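DNA polymerase III subunit beta (Helicobacter pylori 26695, PDB 4S3I) tethers DNA polymerases and other proteins to DNA as a ring-shaped sliding factor and so makes replication processive. Local coordinates at residues A[42-47]-A[57-62]; A[147-152]-A[202-207]; A[168-173]-A[183-188]; A[254-259]-A[343-348]. One frame throughout, in Å; residues are numbered along the deposited sequence.

Interaction 1: A[42-47]-A[57-62]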
loop_
_atom_site.group_PDB
_atom_site.type_symbol
_atom_site.label_atom_id
_atom_site.label_comp_id
_atom_site.label_asym_id
_atom_site.label_seq_id
_atom_site.Cartn_x
_atom_site.Cartn_y
_atom_site.Cartn_z
ATOM N N GLU A 42 -11.500 1.161 -38.272
ATOM C CA GLU A 42 -10.174 1.262 -37.676
ATOM C C GLU A 42 -10.192 1.439 -36.158
ATOM O O GLU A 42 -9.229 1.949 -35.587
ATOM C CB GLU A 42 -9.357 2.373 -38.344
ATOM C CG GLU A 42 -8.206 1.858 -39.214
ATOM C CD GLU A 42 -8.670 0.994 -40.386
ATOM O OE1 GLU A 42 -7.992 -0.013 -40.687
ATOM O OE2 GLU A 42 -9.704 1.324 -41.010
ATOM N N LYS A 43 -11.278 1.017 -35.510
ATOM C CA LYS A 43 -11.364 1.082 -34.043
ATOM C C LYS A 43 -11.572 -0.302 -33.426
ATOM O O LYS A 43 -12.215 -1.171 -34.032
ATOM C CB LYS A 43 -12.502 2.014 -33.593
ATOM C CG LYS A 43 -12.325 3.506 -33.926
ATOM C CD LYS A 43 -13.485 4.335 -33.352
ATOM C CE LYS A 43 -13.256 5.844 -33.474
ATOM N NZ LYS A 43 -14.385 6.630 -32.886
ATOM N N LEU A 44 -11.011 -0.506 -32.232
ATOM C CA LEU A 44 -11.381 -1.637 -31.374
ATOM C C LEU A 44 -12.129 -1.074 -30.176
ATOM O O LEU A 44 -11.589 -0.262 -29.433
ATOM C CB LEU A 44 -10.147 -2.399 -30.875
ATOM C CG LEU A 44 -10.428 -3.390 -29.740
ATOM C CD1 LEU A 44 -11.176 -4.603 -30.274
ATOM C CD2 LEU A 44 -9.151 -3.824 -29.043
ATOM N N PHE A 45 -13.378 -1.483 -30.007
ATOM C CA PHE A 45 -14.164 -1.080 -28.857
ATOM C C PHE A 45 -14.104 -2.171 -27.802
ATOM O O PHE A 45 -14.247 -3.358 -28.107
ATOM C CB PHE A 45 -15.622 -0.852 -29.258
ATOM C CG PHE A 45 -15.835 0.389 -30.085
ATOM C CD1 PHE A 45 -15.664 0.356 -31.464
ATOM C CD2 PHE A 45 -16.191 1.594 -29.477
ATOM C CE1 PHE A 45 -15.862 1.508 -32.239
ATOM C CE2 PHE A 45 -16.385 2.754 -30.240
ATOM C CZ PHE A 45 -16.219 2.704 -31.622
ATOM N N LEU A 46 -13.903 -1.752 -26.565
ATOM C CA LEU A 46 -13.830 -2.663 -25.440
ATOM C C LEU A 46 -14.875 -2.176 -24.447
ATOM O O LEU A 46 -14.911 -0.985 -24.113
ATOM C CB LEU A 46 -12.426 -2.644 -24.826
ATOM C CG LEU A 46 -11.228 -2.866 -25.758
ATOM C CD1 LEU A 46 -10.733 -1.559 -26.341
ATOM C CD2 LEU A 46 -10.062 -3.566 -25.033
ATOM N N LYS A 47 -15.763 -3.061 -24.007
ATOM C CA LYS A 47 -16.758 -2.624 -23.034
ATOM C C LYS A 47 -17.032 -3.633 -21.928
ATOM O O LYS A 47 -17.018 -4.844 -22.152
ATOM C CB LYS A 47 -18.057 -2.175 -23.707
ATOM C CG LYS A 47 -18.883 -3.267 -24.329
ATOM C CD LYS A 47 -20.241 -2.699 -24.736
ATOM C CE LYS A 47 -21.093 -3.719 -25.489
ATOM N NZ LYS A 47 -20.665 -3.887 -26.908
ATOM N N SER A 57 -15.102 1.881 -24.221
ATOM C CA SER A 57 -13.944 2.645 -24.669
ATOM C C SER A 57 -13.520 2.161 -26.043
ATOM O O SER A 57 -13.956 1.096 -26.495
ATOM C CB SER A 57 -12.774 2.456 -23.698
ATOM O OG SER A 57 -13.134 2.789 -22.370
ATOM N N TYR A 58 -12.662 2.927 -26.709
ATOM C CA TYR A 58 -12.050 2.438 -27.940
ATOM C C TYR A 58 -10.568 2.780 -28.005
ATOM O O TYR A 58 -10.114 3.749 -27.387
ATOM C CB TYR A 58 -12.772 2.962 -29.189
ATOM C CG TYR A 58 -12.328 4.339 -29.636
ATOM C CD1 TYR A 58 -13.009 5.472 -29.224
ATOM C CD2 TYR A 58 -11.235 4.504 -30.492
ATOM C CE1 TYR A 58 -12.617 6.732 -29.640
ATOM C CE2 TYR A 58 -10.830 5.759 -30.901
ATOM C CZ TYR A 58 -11.527 6.870 -30.474
ATOM O OH TYR A 58 -11.137 8.128 -30.876
ATOM N N ILE A 59 -9.823 1.975 -28.759
ATOM C CA ILE A 59 -8.495 2.360 -29.209
ATOM C C ILE A 59 -8.456 2.184 -30.721
ATOM O O ILE A 59 -9.223 1.391 -31.280
ATOM C CB ILE A 59 -7.380 1.529 -28.548
ATOM C CG1 ILE A 59 -7.515 0.044 -28.899
ATOM C CG2 ILE A 59 -7.366 1.752 -27.032
ATOM C CD1 ILE A 59 -6.356 -0.834 -28.352
ATOM N N PHE A 60 -7.578 2.933 -31.385
ATOM C CA PHE A 60 -7.405 2.781 -32.820
ATOM C C PHE A 60 -6.579 1.536 -33.052
ATOM O O PHE A 60 -5.656 1.252 -32.291
ATOM C CB PHE A 60 -6.668 3.986 -33.407
ATOM C CG PHE A 60 -7.487 5.247 -33.444
ATOM C CD1 PHE A 60 -8.562 5.367 -34.324
ATOM C CD2 PHE A 60 -7.170 6.319 -32.620
ATOM C CE1 PHE A 60 -9.320 6.530 -34.365
ATOM C CE2 PHE A 60 -7.920 7.491 -32.655
ATOM C CZ PHE A 60 -8.996 7.596 -33.529
ATOM N N THR A 61 -6.898 0.797 -34.104
ATOM C CA THR A 61 -6.090 -0.348 -34.502
ATOM C C THR A 61 -4.891 0.100 -35.336
ATOM O O THR A 61 -4.984 1.067 -36.098
ATOM C CB THR A 61 -6.916 -1.349 -35.326
ATOM O OG1 THR A 61 -7.351 -0.718 -36.535
ATOM C CG2 THR A 61 -8.127 -1.815 -34.530
ATOM N N GLN A 62 -3.771 -0.602 -35.180
ATOM C CA GLN A 62 -2.602 -0.385 -36.024
ATOM C C GLN A 62 -2.830 -0.995 -37.394
ATOM O O GLN A 62 -2.366 -0.471 -38.409
ATOM C CB GLN A 62 -1.359 -0.994 -35.387
ATOM C CG GLN A 62 -0.950 -0.281 -34.123
ATOM C CD GLN A 62 -0.795 1.212 -34.345
ATOM O OE1 GLN A 62 -1.492 2.023 -33.728
ATOM N NE2 GLN A 62 0.119 1.584 -35.236
#

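Interaction 2: A[147-152]-A[202-207]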
loop_
_atom_site.group_PDB
_atom_site.type_symbol
_atom_site.label_atom_id
_atom_site.label_comp_id
_atom_site.label_asym_id
_atom_site.label_seq_id
_atom_site.Cartn_x
_atom_site.Cartn_y
_atom_site.Cartn_z
ATOM N N ILE A 147 -19.772 11.127 1.908
ATOM C CA ILE A 147 -20.844 10.230 1.468
ATOM C C ILE A 147 -20.589 8.782 1.872
ATOM O O ILE A 147 -19.527 8.223 1.567
ATOM C CB ILE A 147 -21.049 10.326 -0.053
ATOM C CG1 ILE A 147 -21.514 11.730 -0.415
ATOM C CG2 ILE A 147 -22.074 9.309 -0.541
ATOM C CD1 ILE A 147 -21.492 12.020 -1.906
ATOM N N GLU A 148 -21.560 8.194 2.577
ATOM C CA GLU A 148 -21.552 6.768 2.892
ATOM C C GLU A 148 -22.013 5.984 1.666
ATOM O O GLU A 148 -23.170 6.085 1.251
ATOM C CB GLU A 148 -22.489 6.455 4.063
ATOM C CG GLU A 148 -21.993 6.868 5.438
ATOM C CD GLU A 148 -23.019 6.581 6.528
ATOM O OE1 GLU A 148 -23.134 7.404 7.462
ATOM O OE2 GLU A 148 -23.706 5.534 6.454
ATOM N N GLN A 149 -21.101 5.209 1.091
ATOM C CA GLN A 149 -21.401 4.366 -0.059
ATOM C C GLN A 149 -22.389 3.292 0.352
ATOM O O GLN A 149 -23.486 3.182 -0.197
ATOM C CB GLN A 149 -20.114 3.708 -0.543
ATOM C CG GLN A 149 -20.222 2.975 -1.858
ATOM C CD GLN A 149 -18.876 2.850 -2.538
ATOM O OE1 GLN A 149 -17.837 3.135 -1.937
ATOM N NE2 GLN A 149 -18.883 2.432 -3.797
ATOM N N THR A 150 -21.984 2.507 1.344
ATOM C CA THR A 150 -22.829 1.472 1.919
ATOM C C THR A 150 -23.862 2.057 2.876
ATOM O O THR A 150 -24.263 1.396 3.839
ATOM C CB THR A 150 -21.992 0.430 2.695
ATOM O OG1 THR A 150 -22.219 0.585 4.102
ATOM C CG2 THR A 150 -20.503 0.601 2.398
ATOM N N SER A 151 -24.280 3.295 2.624
ATOM C CA SER A 151 -25.334 3.904 3.418
ATOM C C SER A 151 -26.552 3.012 3.351
ATOM O O SER A 151 -26.817 2.370 2.334
ATOM C CB SER A 151 -25.684 5.303 2.916
ATOM O OG SER A 151 -26.868 5.782 3.530
ATOM N N HIS A 152 -27.277 2.961 4.455
ATOM C CA HIS A 152 -28.400 2.058 4.586
ATOM C C HIS A 152 -29.642 2.813 4.136
ATOM O O HIS A 152 -30.679 2.221 3.831
ATOM C CB HIS A 152 -28.470 1.567 6.031
ATOM C CG HIS A 152 -27.156 1.044 6.538
ATOM N ND1 HIS A 152 -26.091 1.862 6.841
ATOM C CD2 HIS A 152 -26.729 -0.225 6.757
ATOM C CE1 HIS A 152 -25.070 1.127 7.241
ATOM N NE2 HIS A 152 -25.431 -0.142 7.203
ATOM N N PRO A 202 -24.857 7.153 -7.555
ATOM C CA PRO A 202 -24.288 6.285 -6.504
ATOM C C PRO A 202 -22.816 6.579 -6.260
ATOM O O PRO A 202 -22.119 6.995 -7.192
ATOM C CB PRO A 202 -24.424 4.876 -7.089
ATOM C CG PRO A 202 -25.543 4.984 -8.113
ATOM C CD PRO A 202 -25.420 6.380 -8.683
ATOM N N LYS A 203 -22.349 6.354 -5.031
ATOM C CA LYS A 203 -20.957 6.609 -4.660
ATOM C C LYS A 203 -19.970 5.872 -5.561
ATOM O O LYS A 203 -18.957 6.436 -5.980
ATOM C CB LYS A 203 -20.728 6.237 -3.187
ATOM C CG LYS A 203 -19.282 6.388 -2.678
ATOM C CD LYS A 203 -18.932 7.821 -2.262
ATOM C CE LYS A 203 -17.585 7.896 -1.512
ATOM N NZ LYS A 203 -17.722 7.961 -0.017
ATOM N N ARG A 204 -20.280 4.618 -5.884
ATOM C CA ARG A 204 -19.385 3.830 -6.728
ATOM C C ARG A 204 -19.165 4.530 -8.058
ATOM O O ARG A 204 -18.028 4.647 -8.531
ATOM C CB ARG A 204 -19.951 2.427 -6.981
ATOM C CG ARG A 204 -19.038 1.582 -7.871
ATOM C CD ARG A 204 -19.764 0.397 -8.472
ATOM N NE ARG A 204 -18.904 -0.363 -9.380
ATOM C CZ ARG A 204 -19.249 -1.520 -9.935
ATOM N NH1 ARG A 204 -20.435 -2.049 -9.666
ATOM N NH2 ARG A 204 -18.409 -2.149 -10.752
ATOM N N ALA A 205 -20.262 5.005 -8.649
ATOM C CA ALA A 205 -20.197 5.734 -9.906
ATOM C C ALA A 205 -19.333 6.970 -9.739
ATOM O O ALA A 205 -18.485 7.282 -10.591
ATOM C CB ALA A 205 -21.605 6.123 -10.373
ATOM N N LEU A 206 -19.557 7.684 -8.638
ATOM C CA LEU A 206 -18.757 8.877 -8.331
ATOM C C LEU A 206 -17.268 8.547 -8.386
ATOM O O LEU A 206 -16.481 9.208 -9.079
ATOM C CB LEU A 206 -19.149 9.433 -6.955
ATOM C CG LEU A 206 -18.811 10.894 -6.604
ATOM C CD1 LEU A 206 -19.355 11.249 -5.231
ATOM C CD2 LEU A 206 -17.329 11.199 -6.643
ATOM N N LEU A 207 -16.874 7.516 -7.658
ATOM C CA LEU A 207 -15.464 7.158 -7.591
ATOM C C LEU A 207 -14.917 6.722 -8.950
ATOM O O LEU A 207 -13.804 7.091 -9.322
ATOM C CB LEU A 207 -15.258 6.085 -6.532
ATOM C CG LEU A 207 -15.601 6.572 -5.120
ATOM C CD1 LEU A 207 -15.701 5.408 -4.131
ATOM C CD2 LEU A 207 -14.562 7.597 -4.652
HETATM O O HOH W 1 -17.728 5.232 0.928
#

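Interaction 3: A[168-173]-A[183-188]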
loop_
_atom_site.group_PDB
_atom_site.type_symbol
_atom_site.label_atom_id
_atom_site.label_comp_id
_atom_site.label_asym_id
_atom_site.label_seq_id
_atom_site.Cartn_x
_atom_site.Cartn_y
_atom_site.Cartn_z
ATOM N N GLN A 168 -29.443 28.643 -14.478
ATOM C CA GLN A 168 -28.213 28.068 -15.016
ATOM C C GLN A 168 -27.230 27.741 -13.890
ATOM O O GLN A 168 -26.044 28.113 -13.918
ATOM C CB GLN A 168 -27.591 28.996 -16.057
ATOM C CG GLN A 168 -28.493 29.213 -17.290
ATOM C CD GLN A 168 -28.716 27.934 -18.111
ATOM O OE1 GLN A 168 -27.923 27.604 -18.996
ATOM N NE2 GLN A 168 -29.803 27.222 -17.826
ATOM N N THR A 169 -27.749 27.061 -12.875
ATOM C CA THR A 169 -26.914 26.646 -11.766
ATOM C C THR A 169 -27.088 25.167 -11.502
ATOM O O THR A 169 -28.197 24.628 -11.579
ATOM C CB THR A 169 -27.174 27.449 -10.461
ATOM O OG1 THR A 169 -28.394 27.011 -9.850
ATOM C CG2 THR A 169 -27.229 28.942 -10.732
ATOM N N LEU A 170 -25.974 24.518 -11.201
ATOM C CA LEU A 170 -25.978 23.123 -10.811
ATOM C C LEU A 170 -25.479 23.061 -9.377
ATOM O O LEU A 170 -24.375 23.534 -9.071
ATOM C CB LEU A 170 -25.054 22.319 -11.723
ATOM C CG LEU A 170 -24.694 20.901 -11.270
ATOM C CD1 LEU A 170 -25.951 20.041 -11.158
ATOM C CD2 LEU A 170 -23.709 20.285 -12.251
ATOM N N SER A 171 -26.298 22.505 -8.489
ATOM C CA SER A 171 -25.875 22.321 -7.107
ATOM C C SER A 171 -25.451 20.877 -6.895
ATOM O O SER A 171 -26.095 19.946 -7.393
ATOM C CB SER A 171 -26.992 22.694 -6.133
ATOM O OG SER A 171 -27.438 24.013 -6.363
ATOM N N VAL A 172 -24.368 20.706 -6.149
ATOM C CA VAL A 172 -23.797 19.392 -5.882
ATOM C C VAL A 172 -23.720 19.250 -4.374
ATOM O O VAL A 172 -23.157 20.112 -3.694
ATOM C CB VAL A 172 -22.419 19.242 -6.541
ATOM C CG1 VAL A 172 -21.873 17.862 -6.318
ATOM C CG2 VAL A 172 -22.499 19.529 -8.044
ATOM N N VAL A 173 -24.325 18.183 -3.847
ATOM C CA VAL A 173 -24.503 18.009 -2.398
ATOM C C VAL A 173 -24.244 16.572 -1.968
ATOM O O VAL A 173 -24.722 15.626 -2.612
ATOM C CB VAL A 173 -25.945 18.353 -1.962
ATOM C CG1 VAL A 173 -26.061 18.369 -0.448
ATOM C CG2 VAL A 173 -26.392 19.696 -2.536
ATOM N N THR A 183 -22.014 22.645 -2.961
ATOM C CA THR A 183 -21.474 23.728 -3.752
ATOM C C THR A 183 -22.516 24.114 -4.762
ATOM O O THR A 183 -23.374 23.302 -5.149
ATOM C CB THR A 183 -20.160 23.357 -4.449
ATOM O OG1 THR A 183 -19.593 24.525 -5.062
ATOM C CG2 THR A 183 -20.388 22.287 -5.518
ATOM N N GLN A 184 -22.465 25.368 -5.172
ATOM C CA GLN A 184 -23.366 25.839 -6.197
ATOM C C GLN A 184 -22.506 26.296 -7.370
ATOM O O GLN A 184 -21.654 27.180 -7.223
ATOM C CB GLN A 184 -24.261 26.958 -5.655
ATOM C CG GLN A 184 -25.541 27.167 -6.458
ATOM C CD GLN A 184 -26.668 27.766 -5.626
ATOM O OE1 GLN A 184 -27.364 27.055 -4.897
ATOM N NE2 GLN A 184 -26.849 29.080 -5.731
ATOM N N LEU A 185 -22.703 25.663 -8.525
ATOM C CA LEU A 185 -21.939 26.007 -9.719
ATOM C C LEU A 185 -22.797 26.881 -10.628
ATOM O O LEU A 185 -23.794 26.424 -11.194
ATOM C CB LEU A 185 -21.505 24.744 -10.460
ATOM C CG LEU A 185 -20.773 23.733 -9.573
ATOM C CD1 LEU A 185 -20.704 22.372 -10.248
ATOM C CD2 LEU A 185 -19.390 24.239 -9.267
ATOM N N GLU A 186 -22.408 28.140 -10.775
ATOM C CA GLU A 186 -23.217 29.066 -11.552
ATOM C C GLU A 186 -22.698 29.215 -12.972
ATOM O O GLU A 186 -21.593 28.757 -13.293
ATOM C CB GLU A 186 -23.303 30.418 -10.843
ATOM C CG GLU A 186 -23.993 30.339 -9.487
ATOM C CD GLU A 186 -24.437 31.694 -8.976
ATOM O OE1 GLU A 186 -25.517 31.770 -8.346
ATOM O OE2 GLU A 186 -23.706 32.681 -9.203
ATOM N N LYS A 187 -23.507 29.858 -13.809
ATOM C CA LYS A 187 -23.166 30.107 -15.208
ATOM C C LYS A 187 -22.816 28.812 -15.936
ATOM O O LYS A 187 -21.811 28.718 -16.649
ATOM C CB LYS A 187 -22.053 31.157 -15.314
ATOM C CG LYS A 187 -22.292 32.333 -14.371
ATOM C CD LYS A 187 -21.605 33.612 -14.826
ATOM C CE LYS A 187 -22.071 34.797 -13.977
ATOM N NZ LYS A 187 -21.456 36.098 -14.371
ATOM N N ILE A 188 -23.662 27.811 -15.723
ATOM C CA ILE A 188 -23.544 26.534 -16.398
ATOM C C ILE A 188 -24.627 26.495 -17.462
ATOM O O ILE A 188 -25.806 26.673 -17.147
ATOM C CB ILE A 188 -23.791 25.385 -15.411
ATOM C CG1 ILE A 188 -22.892 25.559 -14.191
ATOM C CG2 ILE A 188 -23.556 24.035 -16.082
ATOM C CD1 ILE A 188 -21.415 25.575 -14.538
#

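Interaction 4: A[254-259]-A[343-348]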
loop_
_atom_site.group_PDB
_atom_site.type_symbol
_atom_site.label_atom_id
_atom_site.label_comp_id
_atom_site.label_asym_id
_atom_site.label_seq_id
_atom_site.Cartn_x
_atom_site.Cartn_y
_atom_site.Cartn_z
ATOM N N GLU A 254 -28.660 32.798 9.211
ATOM C CA GLU A 254 -27.576 33.708 9.555
ATOM C C GLU A 254 -26.644 33.048 10.558
ATOM O O GLU A 254 -26.999 32.049 11.192
ATOM C CB GLU A 254 -28.118 35.003 10.165
ATOM C CG GLU A 254 -28.917 35.877 9.214
ATOM C CD GLU A 254 -29.082 37.288 9.748
ATOM O OE1 GLU A 254 -29.744 37.456 10.797
ATOM O OE2 GLU A 254 -28.533 38.224 9.124
ATOM N N TYR A 255 -25.460 33.623 10.709
ATOM C CA TYR A 255 -24.553 33.199 11.768
ATOM C C TYR A 255 -24.189 34.378 12.653
ATOM O O TYR A 255 -23.874 35.461 12.155
ATOM C CB TYR A 255 -23.300 32.558 11.173
ATOM C CG TYR A 255 -23.600 31.280 10.431
ATOM C CD1 TYR A 255 -23.637 30.063 11.102
ATOM C CD2 TYR A 255 -23.857 31.293 9.069
ATOM C CE1 TYR A 255 -23.916 28.884 10.434
ATOM C CE2 TYR A 255 -24.139 30.117 8.387
ATOM C CZ TYR A 255 -24.164 28.919 9.079
ATOM O OH TYR A 255 -24.440 27.757 8.402
ATOM N N ILE A 256 -24.257 34.158 13.962
ATOM C CA ILE A 256 -23.891 35.169 14.943
ATOM C C ILE A 256 -22.435 35.582 14.753
ATOM O O ILE A 256 -22.120 36.770 14.677
ATOM C CB ILE A 256 -24.083 34.641 16.374
ATOM C CG1 ILE A 256 -25.537 34.204 16.587
ATOM C CG2 ILE A 256 -23.681 35.693 17.392
ATOM C CD1 ILE A 256 -25.804 33.516 17.924
ATOM N N SER A 257 -21.555 34.588 14.661
ATOM C CA SER A 257 -20.125 34.849 14.544
ATOM C C SER A 257 -19.483 34.175 13.327
ATOM O O SER A 257 -19.806 33.023 12.996
ATOM C CB SER A 257 -19.409 34.427 15.825
ATOM O OG SER A 257 -20.326 33.908 16.768
ATOM N N SER A 258 -18.582 34.909 12.671
ATOM C CA SER A 258 -17.770 34.385 11.577
ATOM C C SER A 258 -16.284 34.710 11.779
ATOM O O SER A 258 -15.893 35.879 11.798
ATOM C CB SER A 258 -18.231 34.956 10.239
ATOM O OG SER A 258 -19.538 34.525 9.920
ATOM N N PHE A 259 -15.455 33.676 11.906
ATOM C CA PHE A 259 -14.020 33.877 12.116
ATOM C C PHE A 259 -13.193 33.478 10.897
ATOM O O PHE A 259 -13.395 32.402 10.338
ATOM C CB PHE A 259 -13.559 33.049 13.310
ATOM C CG PHE A 259 -14.446 33.175 14.523
ATOM C CD1 PHE A 259 -14.482 34.357 15.251
ATOM C CD2 PHE A 259 -15.220 32.100 14.951
ATOM C CE1 PHE A 259 -15.286 34.467 16.393
ATOM C CE2 PHE A 259 -16.024 32.196 16.094
ATOM C CZ PHE A 259 -16.054 33.384 16.816
ATOM N N CYS A 343 -20.481 30.381 13.097
ATOM C CA CYS A 343 -21.113 29.712 14.235
ATOM C C CYS A 343 -22.292 30.498 14.790
ATOM O O CYS A 343 -22.364 31.725 14.658
ATOM C CB CYS A 343 -20.114 29.562 15.385
ATOM S SG CYS A 343 -18.606 28.620 15.049
ATOM N N ASN A 344 -23.197 29.775 15.437
ATOM C CA ASN A 344 -24.179 30.379 16.320
ATOM C C ASN A 344 -23.878 29.866 17.720
ATOM O O ASN A 344 -22.762 30.025 18.204
ATOM C CB ASN A 344 -25.600 30.029 15.867
ATOM C CG ASN A 344 -25.955 30.679 14.553
ATOM O OD1 ASN A 344 -25.800 31.893 14.394
ATOM N ND2 ASN A 344 -26.392 29.877 13.587
ATOM N N GLU A 345 -24.847 29.224 18.359
ATOM C CA GLU A 345 -24.607 28.614 19.667
ATOM C C GLU A 345 -23.675 27.392 19.550
ATOM O O GLU A 345 -23.628 26.738 18.500
ATOM C CB GLU A 345 -25.938 28.227 20.323
ATOM C CG GLU A 345 -26.099 28.717 21.759
ATOM C CD GLU A 345 -25.782 30.195 21.922
ATOM O OE1 GLU A 345 -24.934 30.527 22.782
ATOM O OE2 GLU A 345 -26.381 31.022 21.196
ATOM N N PRO A 346 -22.916 27.093 20.623
ATOM C CA PRO A 346 -21.972 25.971 20.604
ATOM C C PRO A 346 -22.659 24.638 20.395
ATOM O O PRO A 346 -21.985 23.678 20.027
ATOM C CB PRO A 346 -21.375 25.991 22.017
ATOM C CG PRO A 346 -21.480 27.397 22.450
ATOM C CD PRO A 346 -22.768 27.905 21.845
ATOM N N SER A 347 -23.962 24.575 20.666
ATOM C CA SER A 347 -24.734 23.351 20.484
ATOM C C SER A 347 -25.362 23.311 19.087
ATOM O O SER A 347 -26.002 22.327 18.713
ATOM C CB SER A 347 -25.830 23.261 21.544
ATOM O OG SER A 347 -26.623 24.437 21.530
ATOM N N SER A 348 -25.163 24.388 18.329
ATOM C CA SER A 348 -25.744 24.536 16.993
ATOM C C SER A 348 -24.760 24.176 15.883
ATOM O O SER A 348 -23.551 24.341 16.045
ATOM C CB SER A 348 -26.244 25.972 16.776
ATOM O OG SER A 348 -27.425 26.215 17.511
#

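Interaction 1: A[42-47]-A[57-62]
The antiparallel beta hairpin of strands 43-49 and 53-60 is joined here by Lys43 and Phe45 on one strand and Tyr58 on the other. The Lys43 chain is extended beyond CG and runs over one face of the Tyr58 ring. Lys43 CE lies 3.5 Å from Tyr58 CE2. Lys43 NZ sits 3.9 Å from the centroid of the Tyr58 ring and 20° off its normal, a cation-pi contact. The Tyr58 ring reaches this place because CG stands between the backbone N and the carbonyl carbon (chi1 84°). Tyr58 CB in turn lies over one face of the Phe45 ring, offset toward the rim, 3.7 Å from Phe45 CD2. This is a CH-pi contact, and the two ring planes are inclined at 47°. The Phe60 ring takes Tyr58 CE2 over its centre.

The backbones are paired in register. Leu44 with Ile59 and Leu46 with Ser57 are hydrogen-bonded pairs, with Leu44 N to Ile59 O at 2.8 Å. Phe45 with Tyr58 is a non-hydrogen-bonded pair. The hairpin belongs to the N-terminal domain and lies in a long antiparallel sheet. Leu44, Leu46 and Ile59 point to the face opposite the rings. There Leu46 and Ile59 meet helix 9-19, and Leu44 CB is 4.1 Å from Ile59 CG1. Ser57 OG is hydrogen-bonded to His233, from the adjoining strand 233-238. Thr61 N donates to Glu42 O at 3.0 Å, from above the carbonyl plane. Thr61 OG1 adds a weak bond to the same oxygen.

Interaction 2: A[147-152]-A[202-207]
Lys203 CG is anti to the backbone N (chi1 177°), and the chain then bends at chi2 and chi4 to bring NZ to the carbonyl of Ile147. Gln149 CG is also anti to its backbone N (chi1 -171°), and its extended chain crosses Lys203 at about a right angle. The two chains pack closely, with Gln149 CB 3.5 Å from Lys203 CG. The modelled Lys203 NZ to Ile147 O distance is 2.4 Å, so short that its exact value is doubtful. Lys203 NZ also donates to a water at 2.9 Å and to Ala144 O. The water takes a weak bond from Gln149 N. The Gln149 amide ends over the start of the helix. Gln149 NE2 is 3.3 Å from Arg204 CA, and Gln149 OE1 lies 3.8 Å from Leu207 CD1. On the buried side Ile147 CD1 meets Leu206 CD1 at 4.0 Å. Arg204 turns away, and its NH2 bonds to Ala21 O. The contact thus sets the loop after helix 135-143 against the N-terminal end of helix 203-212 in the central domain. Pro202 is the N-cap of that helix, and Ile147 and Leu206 both rest on Ile159 of strand 158-164.

Interaction 3: A[168-173]-A[183-188]
Leu170 O accepts the N-H of Leu185 at 2.8 Å, near the open end of the antiparallel hairpin of strands 169-175 and 179-185. The bond is returned by Leu170 N to Leu185 O. Val172 and Thr183 form the next hydrogen-bonded pair, and Ser171 with Gln184 is the non-hydrogen-bonded pair between them. The hairpin belongs to the central domain, in a long antiparallel sheet that continues into the C-terminal domain.

Leu170, Val172, Thr183 and Leu185 share one face. Leu170 and Leu185 lie side by side and point the same way, with Leu170 CD2 4.2 Å from Leu185 CD1. Leu185 CD1 is also 4.0 Å from Val172 CG2, and these two side chains cross at a slant. Thr183 CG2 stands between the backbone N and the carbonyl carbon, with OG1 anti to N (chi1 -172°). This turns Thr183 CG2 to Val172 CB at 3.8 Å, while OG1 is hydrogen-bonded to Lys366 O. Helix 135-143 packs on this face, where it meets Leu170, Val172 and Thr183.

The other face carries Ser171 and Gln184, with Ser171 OG 3.4 Å from Gln184 OE1. Thr169 CG2 rests against Glu186 CG at 3.7 Å, and these two chains run side by side. Gln168 and Thr169 form a G1 beta bulge opposite Asp164 of strand 158-164. Ile188 N donates to Gln168 O with an N-H...O angle of 173°. The Gln168 chain bends at chi2, and its OE1 takes the N-H of Ile190. Gln168 CB lies 3.1 Å from Ile188 O.

Interaction 4: A[254-259]-A[343-348]
Asn344 reaches across to residues 254-256, and Asn344 CB meets Ile256 CD1 at 4.1 Å. Asn344 CG is anti to the carbonyl carbon (chi1 -68°) and lies 3.8 Å from Glu254 O. At the tip the two amide atoms divide. Asn344 OD1 accepts the N-H of Ile256 at 2.8 Å, with the donor tilted 26° from the carbonyl plane of the amide. Asn344 OD1 also touches Ile256 CG1 at 3.2 Å. Asn344 ND2 donates to Glu254 O at 3.3 Å, and that oxygen lies in the amide plane. These two bonds fix the rotation of the amide. Asn344 ND2 also sits 3.7 Å from Tyr255 CD1, and the amide and ring planes are only 8° apart.

Ile256 and Ser257 both face Cys343, which makes a classic beta bulge at the start of strand 257-262. This is an outermost strand of its sheet within the chain, and it pairs with strand 338-343 in the C-terminal domain. Ser257 and Cys343 are a hydrogen-bonded antiparallel pair, with Cys343 N to Ser257 O at 2.7 Å. Tyr255 also packs on Arg342 and on Leu351 of strand 350-354. Ile256 CD1 approaches OE2 of Glu345, and Glu345 opens a type I turn that ends at Ser348.

How the interactions relate
The four contacts follow the chain through its three domains: interaction 1 in the N-terminal, interactions 2 and 3 in the central, interaction 4 in the C-terminal. Both segments of interaction 3, 168-173 and 183-188, fall between the two segments of interaction 2. Those contacts have centres about 21 Å apart and nearest atoms about 5 Å apart. Interactions 3 and 4 share one eight-stranded sheet that runs from the central into the C-terminal domain, with centres about 26 Å apart. The sheet of interaction 1 likewise continues into central-domain strands. Interactions 1 and 4 lie about 56 Å apart between centres, on opposite sides of the chain's centre. Continuous sheets thus join successive domains along the subunit.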